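Triosephosphate isomerase (Toxoplasma gondii, PDB 5UPR) probably interconverts D-glyceraldehyde 3-phosphate and dihydroxyacetone phosphate in glycolysis and gluconeogenesis, working as a homodimer whose catalytic domain is a TIM barrel. Local coordinates at residues A[7-12]-A[41-46]; A[136-141]-A[152-157]; A[176-181]-A[197-202]; A[218-223]-A[239-244]. All coordinates share one frame; numbering follows the deposited sequence.

Contact 1: residues A[7-12]-A[41-46]; sequences ARRGFV and QVDVVV
R9 and D43 form a salt bridge where the first two strands of the barrel begin, with R9 NE 2.7 Å from D43 OD1. The arginine keeps the acceptor within its guanidinium plane, yet it meets the oxygen from above the carboxylate plane, 47° out of it. Its chain runs extended, CG anti to the backbone N (chi1 -172°), which carries the guanidinium past the peptide joining Q41 and V42 so that one face lies over it. A long, flat cation suits this place, since it can bond an acid with its edge while a face lies against a peptide.

D43 also serves the interior: its CB rests against F11 CD2 at 3.7 Å, the ring and the aspartate crossing at about a right angle. The far end of the same ring reaches V45, with CZ 3.6 Å from CG2. The backbones pair in parallel: D43 N bonds to G10 O, V12 N to D43 O at 2.9 Å, and V45 N to V12 O. Beta-branched V12 and V42 turn to the other face, where V12 CG2 is 4.1 Å from V42 CG1.

In the second shell, R219 NH1 binds D43 OD2 and E40 O receives R9 NH2, so each partner of the salt bridge has a second hold. This is a beta-alpha-beta unit, strands 10-15 and 42-47 joined through helix 22-34. Strand 65-69 pairs on beyond V44 and V46, strand 242-245 flanks F11, W97 meets the F11 ring edge-to-face, and helix 253-260 covers V12 and V44.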
# COMPACT_ATOMS: atom_id res chain seq x y z
N ALA A 7 35.01 -5.14 0.96
CA ALA A 7 34.31 -6.25 1.54
C ALA A 7 32.86 -5.77 1.58
O ALA A 7 32.60 -4.59 1.65
CB ALA A 7 34.78 -6.55 2.97
N ARG A 8 31.95 -6.71 1.54
CA ARG A 8 30.55 -6.39 1.57
C ARG A 8 30.18 -6.09 3.00
O ARG A 8 30.43 -6.84 3.91
CB ARG A 8 29.73 -7.57 1.08
CG ARG A 8 29.85 -7.85 -0.39
CD ARG A 8 28.92 -8.97 -0.81
NE ARG A 8 29.25 -10.25 -0.20
CZ ARG A 8 30.17 -11.09 -0.64
NH1 ARG A 8 30.90 -10.84 -1.72
NH2 ARG A 8 30.36 -12.23 0.02
N ARG A 9 29.61 -4.92 3.17
CA ARG A 9 29.13 -4.49 4.46
C ARG A 9 27.90 -5.33 4.87
O ARG A 9 26.98 -5.57 4.07
CB ARG A 9 28.78 -3.03 4.30
CG ARG A 9 28.46 -2.34 5.55
CD ARG A 9 28.59 -0.82 5.26
NE ARG A 9 27.95 -0.02 6.32
CZ ARG A 9 28.52 0.34 7.45
NH1 ARG A 9 29.82 0.07 7.68
NH2 ARG A 9 27.83 1.03 8.34
N GLY A 10 27.88 -5.78 6.12
CA GLY A 10 26.75 -6.53 6.68
C GLY A 10 25.47 -5.72 6.61
O GLY A 10 25.50 -4.47 6.61
N PHE A 11 24.33 -6.44 6.49
CA PHE A 11 23.05 -5.79 6.32
C PHE A 11 21.99 -6.50 7.11
O PHE A 11 21.84 -7.71 6.96
CB PHE A 11 22.71 -5.80 4.81
CG PHE A 11 21.51 -5.02 4.43
CD1 PHE A 11 20.22 -5.52 4.64
CD2 PHE A 11 21.63 -3.73 3.89
CE1 PHE A 11 19.10 -4.80 4.25
CE2 PHE A 11 20.52 -3.01 3.52
CZ PHE A 11 19.26 -3.55 3.69
N VAL A 12 21.23 -5.77 7.91
CA VAL A 12 20.10 -6.37 8.63
C VAL A 12 18.85 -5.53 8.35
O VAL A 12 18.81 -4.35 8.71
CB VAL A 12 20.38 -6.55 10.11
CG1 VAL A 12 19.17 -7.05 10.87
CG2 VAL A 12 21.58 -7.48 10.30
N GLN A 41 29.38 -1.31 11.92
CA GLN A 41 29.77 -2.24 10.89
C GLN A 41 28.62 -2.82 10.02
O GLN A 41 28.85 -3.65 9.17
CB GLN A 41 30.50 -3.42 11.55
CG GLN A 41 31.61 -3.08 12.51
CD GLN A 41 32.54 -4.29 12.63
OE1 GLN A 41 33.30 -4.56 11.69
NE2 GLN A 41 32.47 -5.05 13.76
N VAL A 42 27.38 -2.37 10.26
CA VAL A 42 26.18 -2.98 9.72
C VAL A 42 25.24 -1.88 9.21
O VAL A 42 24.97 -0.90 9.92
CB VAL A 42 25.50 -3.80 10.83
CG1 VAL A 42 24.21 -4.40 10.33
CG2 VAL A 42 26.43 -4.90 11.36
N ASP A 43 24.76 -2.02 7.99
CA ASP A 43 23.62 -1.22 7.50
C ASP A 43 22.35 -1.85 8.11
O ASP A 43 22.08 -3.04 7.95
CB ASP A 43 23.54 -1.33 5.98
CG ASP A 43 24.72 -0.70 5.27
OD1 ASP A 43 25.28 0.27 5.82
OD2 ASP A 43 25.14 -1.18 4.20
N VAL A 44 21.60 -1.07 8.86
CA VAL A 44 20.36 -1.49 9.43
C VAL A 44 19.21 -0.75 8.70
O VAL A 44 19.21 0.46 8.60
CB VAL A 44 20.30 -1.26 10.93
CG1 VAL A 44 18.94 -1.62 11.50
CG2 VAL A 44 21.42 -2.06 11.62
N VAL A 45 18.20 -1.53 8.24
CA VAL A 45 17.02 -0.91 7.62
C VAL A 45 15.76 -1.45 8.29
O VAL A 45 15.66 -2.66 8.50
CB VAL A 45 17.01 -1.19 6.10
CG1 VAL A 45 15.73 -0.69 5.43
CG2 VAL A 45 18.24 -0.59 5.42
N VAL A 46 14.82 -0.57 8.65
CA VAL A 46 13.53 -0.99 9.20
C VAL A 46 12.38 -0.57 8.27
O VAL A 46 12.41 0.54 7.70
CB VAL A 46 13.31 -0.53 10.63
CG1 VAL A 46 14.41 -1.09 11.53
CG2 VAL A 46 13.35 0.96 10.75

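Contact 2: residues A[136-141]-A[152-157]; sequences LCIGET and KVLSEQ
At G139, where strand 133-138 gives way to a loop, the backbone takes phi 163° and psi 150° and presents its N-H to Q157 on helix 150-164. Glycine suits the position because at these angles a side chain would collide with the carbonyl O of I138. Q157 OE1 accepts the G139 N-H at 2.9 Å, in the plane of the side-chain carbonyl and on a lone pair; the same OE1 also lies 3.2 Å from I138 CB. The other half of the amide is used as well: NE2 donates to a water 3.1 Å away, which in turn donates to G139 O at 2.8 Å. One glutamine thus serves both polar atoms of a single glycine, directly and through water, and the two bonds settle which way its amide is turned. Its CG is anti to the carbonyl carbon and the chain is extended beyond, long enough to span the gap.

Around this polar core the fit is apolar. L154 CD2 lies against the glycine backbone, 3.6 Å from G139 N. The same methyl is 4.1 Å from I138 CD1, the two side chains crossing at about a right angle. V153 CG1 touches E140 CB at 4.2 Å.

E140 turns its buried carboxylate elsewhere, to Y178 OH, R145 and W182. I138 and L154 both also meet I202 of helix 192-209, while L154 touches T198 and Y178 too. The contact packs helix 150-164 on the end of strand 133-138, with helix 192-209 and strand 174-178 alongside.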
# COMPACT_ATOMS: atom_id res chain seq x y z
N LEU A 136 15.31 -6.90 -2.73
CA LEU A 136 14.59 -7.78 -3.63
C LEU A 136 14.47 -9.19 -3.05
O LEU A 136 15.49 -9.87 -2.88
CB LEU A 136 15.32 -7.85 -4.98
CG LEU A 136 14.92 -8.96 -5.97
CD1 LEU A 136 13.43 -8.76 -6.36
CD2 LEU A 136 15.79 -8.91 -7.20
N CYS A 137 13.24 -9.63 -2.79
CA CYS A 137 12.97 -10.93 -2.17
C CYS A 137 12.76 -12.03 -3.23
O CYS A 137 12.05 -11.85 -4.20
CB CYS A 137 11.73 -10.85 -1.23
SG CYS A 137 11.87 -9.63 0.08
N ILE A 138 13.39 -13.16 -3.02
CA ILE A 138 13.22 -14.38 -3.88
C ILE A 138 13.18 -15.59 -2.96
O ILE A 138 13.58 -15.50 -1.81
CB ILE A 138 14.40 -14.55 -4.91
CG1 ILE A 138 15.75 -14.69 -4.23
CG2 ILE A 138 14.50 -13.40 -5.86
CD1 ILE A 138 16.92 -14.92 -5.12
N GLY A 139 12.75 -16.73 -3.46
CA GLY A 139 12.70 -17.93 -2.64
C GLY A 139 11.81 -19.00 -3.22
O GLY A 139 10.87 -18.68 -3.90
N GLU A 140 12.14 -20.26 -2.96
CA GLU A 140 11.42 -21.39 -3.47
C GLU A 140 10.45 -21.98 -2.43
O GLU A 140 10.59 -21.76 -1.22
CB GLU A 140 12.43 -22.48 -3.93
CG GLU A 140 12.95 -23.49 -2.88
CD GLU A 140 13.88 -22.86 -1.83
OE1 GLU A 140 14.19 -21.66 -1.88
OE2 GLU A 140 14.30 -23.64 -0.93
N THR A 141 9.49 -22.77 -2.94
CA THR A 141 8.51 -23.43 -2.11
C THR A 141 9.11 -24.74 -1.58
O THR A 141 10.15 -25.23 -2.05
CB THR A 141 7.25 -23.79 -2.92
OG1 THR A 141 7.60 -24.74 -3.95
CG2 THR A 141 6.56 -22.54 -3.59
N LYS A 152 16.91 -23.62 -10.39
CA LYS A 152 16.10 -23.26 -11.55
C LYS A 152 15.10 -22.15 -11.21
O LYS A 152 14.98 -21.17 -11.91
CB LYS A 152 15.38 -24.53 -12.07
CG LYS A 152 14.34 -24.34 -13.15
CD LYS A 152 13.56 -25.68 -13.17
CE LYS A 152 12.57 -25.91 -14.25
NZ LYS A 152 11.71 -24.77 -14.75
N VAL A 153 14.41 -22.32 -10.09
CA VAL A 153 13.38 -21.36 -9.64
C VAL A 153 14.00 -20.00 -9.32
O VAL A 153 13.50 -18.96 -9.75
CB VAL A 153 12.57 -21.97 -8.46
CG1 VAL A 153 11.80 -20.86 -7.71
CG2 VAL A 153 11.64 -23.03 -9.03
N LEU A 154 15.07 -19.99 -8.55
CA LEU A 154 15.67 -18.70 -8.17
C LEU A 154 16.24 -18.01 -9.42
O LEU A 154 16.07 -16.79 -9.54
CB LEU A 154 16.78 -18.90 -7.11
CG LEU A 154 16.34 -19.50 -5.78
CD1 LEU A 154 17.53 -19.67 -4.85
CD2 LEU A 154 15.25 -18.65 -5.13
N SER A 155 16.82 -18.78 -10.36
CA SER A 155 17.23 -18.19 -11.61
C SER A 155 16.07 -17.51 -12.38
O SER A 155 16.28 -16.45 -12.93
CB SER A 155 17.89 -19.20 -12.57
OG SER A 155 18.95 -19.89 -11.93
N GLU A 156 14.92 -18.16 -12.45
CA GLU A 156 13.72 -17.62 -13.16
C GLU A 156 13.28 -16.30 -12.47
O GLU A 156 12.97 -15.30 -13.16
CB GLU A 156 12.53 -18.59 -13.09
CG GLU A 156 12.60 -19.85 -13.88
CD GLU A 156 11.42 -20.84 -13.54
OE1 GLU A 156 10.49 -20.54 -12.71
OE2 GLU A 156 11.44 -22.01 -14.10
N GLN A 157 13.25 -16.28 -11.14
CA GLN A 157 12.87 -15.07 -10.42
C GLN A 157 13.82 -13.90 -10.67
O GLN A 157 13.42 -12.77 -10.92
CB GLN A 157 12.78 -15.36 -8.91
CG GLN A 157 11.59 -16.25 -8.56
CD GLN A 157 11.46 -16.46 -7.08
OE1 GLN A 157 12.47 -16.60 -6.37
NE2 GLN A 157 10.23 -16.39 -6.56
O HOH W 1 9.30 -16.38 -3.64

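Contact 3: residues A[176-181]-A[197-202]; sequences IAYEPV and ETHRDI
T198 and Y178 make a CH-pi contact: T198 CG2 stands over one face of the tyrosine ring, 3.8 Å from its centroid and 18° off the normal. P180 CD covers the opposite face, so the ring is sandwiched. Threonine fits here by its two unlike branches: the methyl, anti to the backbone N, goes to the ring, while OG1 bonds to L194 O and R145 NH2.

The aromatic pair Y178 and H199 meets rim to rim, neither ring over the other, with planes nearly perpendicular and Y178 CD2 3.8 Å from H199 CD2. H199 ND1 is bonded to D239 O; NE2 is buried with no partner in the model.

Apolar contact comes from I202, whose two branches divide the strand between them. Its CG2 lies 4.0 Å from I176 CD1, and its CD1 reaches Y178 CB at 3.8 Å.

No hydrogen bond crosses between the segments; the polar tip of Y178 goes to E140 and R145 NH2. Strand 176-178 and helix 197-202 run at 146°, their axes 10.2 Å apart at closest approach: a strand of the TIM barrel and the helix that follows it, joined by side chains on the outer wall.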
# COMPACT_ATOMS: atom_id res chain seq x y z
N ILE A 176 19.76 -8.57 -2.24
CA ILE A 176 18.89 -9.72 -2.51
C ILE A 176 18.58 -10.41 -1.16
O ILE A 176 19.51 -10.71 -0.38
CB ILE A 176 19.59 -10.72 -3.44
CG1 ILE A 176 19.76 -10.07 -4.82
CG2 ILE A 176 18.73 -12.04 -3.58
CD1 ILE A 176 20.41 -10.94 -5.86
N ALA A 177 17.30 -10.62 -0.87
CA ALA A 177 16.89 -11.35 0.32
C ALA A 177 16.40 -12.73 -0.11
O ALA A 177 15.43 -12.84 -0.83
CB ALA A 177 15.79 -10.63 1.07
N TYR A 178 17.13 -13.75 0.32
CA TYR A 178 16.78 -15.12 0.01
C TYR A 178 15.95 -15.58 1.18
O TYR A 178 16.50 -15.74 2.29
CB TYR A 178 18.01 -16.01 -0.19
CG TYR A 178 17.62 -17.47 -0.23
CD1 TYR A 178 16.70 -17.93 -1.15
CD2 TYR A 178 18.13 -18.38 0.69
CE1 TYR A 178 16.25 -19.24 -1.12
CE2 TYR A 178 17.70 -19.70 0.72
CZ TYR A 178 16.76 -20.14 -0.20
OH TYR A 178 16.29 -21.42 -0.22
N GLU A 179 14.63 -15.78 0.96
CA GLU A 179 13.75 -16.29 1.99
C GLU A 179 13.02 -17.51 1.47
O GLU A 179 12.07 -17.34 0.75
CB GLU A 179 12.71 -15.28 2.51
CG GLU A 179 13.26 -13.94 2.91
CD GLU A 179 12.19 -13.10 3.70
OE1 GLU A 179 12.33 -13.01 4.93
OE2 GLU A 179 11.20 -12.52 3.14
N PRO A 180 13.49 -18.72 1.78
CA PRO A 180 12.70 -19.84 1.35
C PRO A 180 11.29 -19.76 1.92
O PRO A 180 11.08 -19.46 3.12
CB PRO A 180 13.45 -21.09 1.89
CG PRO A 180 14.53 -20.60 2.83
CD PRO A 180 14.59 -19.09 2.71
N VAL A 181 10.29 -20.03 1.07
CA VAL A 181 8.92 -19.84 1.50
C VAL A 181 8.59 -20.74 2.69
O VAL A 181 7.87 -20.32 3.60
CB VAL A 181 7.90 -20.00 0.35
CG1 VAL A 181 6.47 -19.64 0.83
CG2 VAL A 181 8.26 -19.04 -0.77
N GLU A 197 25.05 -22.60 0.84
CA GLU A 197 25.01 -23.22 -0.49
C GLU A 197 24.13 -22.39 -1.48
O GLU A 197 24.52 -22.10 -2.63
CB GLU A 197 24.47 -24.65 -0.42
CG GLU A 197 24.72 -25.41 -1.72
CD GLU A 197 24.03 -26.77 -1.85
OE1 GLU A 197 22.81 -26.93 -1.68
OE2 GLU A 197 24.73 -27.73 -2.15
N THR A 198 22.94 -22.05 -1.02
CA THR A 198 21.99 -21.37 -1.90
C THR A 198 22.43 -19.94 -2.16
O THR A 198 22.25 -19.43 -3.27
CB THR A 198 20.58 -21.35 -1.32
OG1 THR A 198 20.19 -22.65 -0.93
CG2 THR A 198 19.57 -20.84 -2.35
N HIS A 199 22.99 -19.27 -1.15
CA HIS A 199 23.47 -17.93 -1.35
C HIS A 199 24.64 -17.92 -2.38
O HIS A 199 24.73 -17.02 -3.20
CB HIS A 199 23.96 -17.28 -0.09
CG HIS A 199 22.88 -16.76 0.80
ND1 HIS A 199 22.99 -15.55 1.43
CD2 HIS A 199 21.70 -17.29 1.20
CE1 HIS A 199 21.91 -15.34 2.17
NE2 HIS A 199 21.12 -16.39 2.07
N ARG A 200 25.48 -18.91 -2.34
CA ARG A 200 26.55 -19.03 -3.33
C ARG A 200 26.00 -19.28 -4.75
O ARG A 200 26.53 -18.75 -5.68
CB ARG A 200 27.56 -20.09 -2.90
CG ARG A 200 28.80 -20.24 -3.81
CD ARG A 200 29.45 -18.92 -4.06
NE ARG A 200 30.90 -19.03 -3.90
CZ ARG A 200 31.68 -18.07 -3.41
NH1 ARG A 200 31.21 -16.83 -3.07
NH2 ARG A 200 33.00 -18.29 -3.27
N ASP A 201 24.93 -20.08 -4.91
CA ASP A 201 24.24 -20.23 -6.16
C ASP A 201 23.67 -18.89 -6.67
O ASP A 201 23.73 -18.63 -7.84
CB ASP A 201 23.06 -21.20 -6.04
CG ASP A 201 23.45 -22.66 -5.90
OD1 ASP A 201 24.60 -23.03 -6.23
OD2 ASP A 201 22.52 -23.42 -5.54
N ILE A 202 23.11 -18.10 -5.79
CA ILE A 202 22.58 -16.80 -6.12
C ILE A 202 23.73 -15.90 -6.60
O ILE A 202 23.59 -15.20 -7.62
CB ILE A 202 21.81 -16.17 -4.94
CG1 ILE A 202 20.52 -16.93 -4.70
CG2 ILE A 202 21.59 -14.65 -5.19
CD1 ILE A 202 19.98 -16.66 -3.34

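Contact 4: residues A[218-223]-A[239-244]; sequences TRVIYG and DVDGFL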
# COMPACT_ATOMS: atom_id res chain seq x y z
N THR A 218 27.11 -7.32 -4.37
CA THR A 218 25.72 -7.35 -3.97
C THR A 218 25.58 -8.10 -2.63
O THR A 218 25.99 -9.26 -2.52
CB THR A 218 24.85 -7.99 -5.07
OG1 THR A 218 25.01 -7.31 -6.32
CG2 THR A 218 23.39 -8.02 -4.67
N ARG A 219 25.01 -7.45 -1.61
CA ARG A 219 24.67 -8.19 -0.39
C ARG A 219 23.53 -9.22 -0.67
O ARG A 219 22.52 -8.89 -1.31
CB ARG A 219 24.24 -7.27 0.74
CG ARG A 219 25.36 -6.66 1.51
CD ARG A 219 26.06 -5.47 0.80
NE ARG A 219 25.18 -4.35 0.54
CZ ARG A 219 24.84 -3.40 1.43
NH1 ARG A 219 25.28 -3.42 2.68
NH2 ARG A 219 24.03 -2.43 1.07
N VAL A 220 23.73 -10.44 -0.24
CA VAL A 220 22.69 -11.50 -0.26
C VAL A 220 22.39 -11.85 1.20
O VAL A 220 23.26 -12.45 1.90
CB VAL A 220 23.08 -12.73 -1.05
CG1 VAL A 220 21.89 -13.66 -1.22
CG2 VAL A 220 23.59 -12.34 -2.41
N ILE A 221 21.18 -11.49 1.66
CA ILE A 221 20.78 -11.68 3.05
C ILE A 221 19.75 -12.82 3.19
O ILE A 221 18.98 -13.11 2.26
CB ILE A 221 20.27 -10.39 3.69
CG1 ILE A 221 18.98 -9.90 3.02
CG2 ILE A 221 21.35 -9.32 3.63
CD1 ILE A 221 18.46 -8.58 3.56
N TYR A 222 19.77 -13.50 4.34
CA TYR A 222 18.91 -14.66 4.57
C TYR A 222 17.70 -14.22 5.43
O TYR A 222 17.85 -13.48 6.44
CB TYR A 222 19.70 -15.86 5.28
CG TYR A 222 18.72 -16.92 5.70
CD1 TYR A 222 18.27 -17.89 4.79
CD2 TYR A 222 18.16 -16.90 6.98
CE1 TYR A 222 17.26 -18.81 5.17
CE2 TYR A 222 17.16 -17.79 7.35
CZ TYR A 222 16.71 -18.73 6.46
OH TYR A 222 15.71 -19.60 6.84
N GLY A 223 16.50 -14.72 5.08
CA GLY A 223 15.35 -14.56 5.98
C GLY A 223 14.53 -15.82 6.02
O GLY A 223 14.65 -16.67 5.12
N ASP A 239 29.01 -16.30 2.01
CA ASP A 239 28.05 -15.67 1.08
C ASP A 239 26.73 -15.21 1.77
O ASP A 239 25.81 -14.73 1.08
CB ASP A 239 27.77 -16.64 -0.04
CG ASP A 239 29.03 -16.84 -0.90
OD1 ASP A 239 29.38 -15.93 -1.65
OD2 ASP A 239 29.73 -17.85 -0.79
N VAL A 240 26.67 -15.33 3.10
CA VAL A 240 25.54 -14.84 3.89
C VAL A 240 25.94 -13.50 4.46
O VAL A 240 26.81 -13.44 5.32
CB VAL A 240 25.18 -15.81 5.02
CG1 VAL A 240 24.03 -15.25 5.93
CG2 VAL A 240 24.72 -17.12 4.42
N ASP A 241 25.39 -12.42 3.90
CA ASP A 241 25.85 -11.04 4.21
C ASP A 241 24.99 -10.35 5.29
O ASP A 241 25.19 -9.19 5.60
CB ASP A 241 25.83 -10.19 2.95
CG ASP A 241 26.74 -10.76 1.86
OD1 ASP A 241 27.82 -11.20 2.19
OD2 ASP A 241 26.37 -10.80 0.68
N GLY A 242 24.03 -11.08 5.81
CA GLY A 242 23.13 -10.57 6.86
C GLY A 242 21.77 -11.19 6.79
O GLY A 242 21.61 -12.30 6.31
N PHE A 243 20.77 -10.47 7.25
CA PHE A 243 19.45 -11.03 7.48
C PHE A 243 18.29 -10.12 7.09
O PHE A 243 18.39 -8.91 7.24
CB PHE A 243 19.35 -11.39 8.95
CG PHE A 243 20.40 -12.37 9.38
CD1 PHE A 243 20.34 -13.69 8.94
CD2 PHE A 243 21.46 -11.96 10.16
CE1 PHE A 243 21.33 -14.59 9.24
CE2 PHE A 243 22.46 -12.88 10.51
CZ PHE A 243 22.36 -14.22 10.08
N LEU A 244 17.19 -10.72 6.62
CA LEU A 244 15.89 -10.03 6.58
C LEU A 244 15.03 -10.67 7.66
O LEU A 244 14.79 -11.84 7.62
CB LEU A 244 15.22 -10.13 5.19
CG LEU A 244 13.93 -9.34 5.01
CD1 LEU A 244 14.10 -7.89 5.40
CD2 LEU A 244 13.33 -9.52 3.59
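D241 grips V220 twice. Its CB stands 3.6 Å from V220 O and 3.8 Å from R219 CG, beside R219 and V220. With CG anti to the carbonyl carbon (chi1 -60°), the carboxylate is brought to the peptide N-H of V220. At the tip OD2 accepts V220 N at 2.8 Å on its anti lone pair, almost straight at 170°, and also pairs with R203 NH2; OD1 takes R8 NE. The backbone answers, D241 N donating to V220 O at 2.9 Å. A short acid suits this spot, where a buried amide and two arginines need acceptors.

Strands 220-222 and 242-245 are the seventh and eighth of the TIM barrel, and here they diverge by 61° between the short segments. Farther along, Y222 N bonds to G242 O at 3.0 Å and L244 N to Y222 O at 2.8 Å. G242 has backbone angles that would push a CB into the preceding carbonyl O, so glycine is called for. I221 turns inward beside it, its CD1 3.9 Å from L244 CB, while F243 brings a ring edge to Y222 O. A sulfate ion, probably from the crystallisation liquor, is bound near G223; in triosephosphate isomerases the substrate phosphate is held at this end of the barrel.

In the fold
From the N terminus, contact 1 closes first, bringing strand 42-47 beside strand 10-15 after the intervening helix. Contact 2 then folds helix 150-164 back on strand 133-138, contact 3 does the same for helix 192-209 and strand 174-178, and contact 4 joins strands 220-222 and 242-245. All four follow in series, none enclosing or crossing another. In space they connect: contacts 2 and 3 share neighbouring strands and the E140 to Y178 bond, contacts 3 and 4 are tied by R200 with D239, and contact 4 returns to contact 1 through R219 with D43 and R8 with D241. Strand 242-245 lies between 220-222 and 10-15, so contact 4 helps close the barrel.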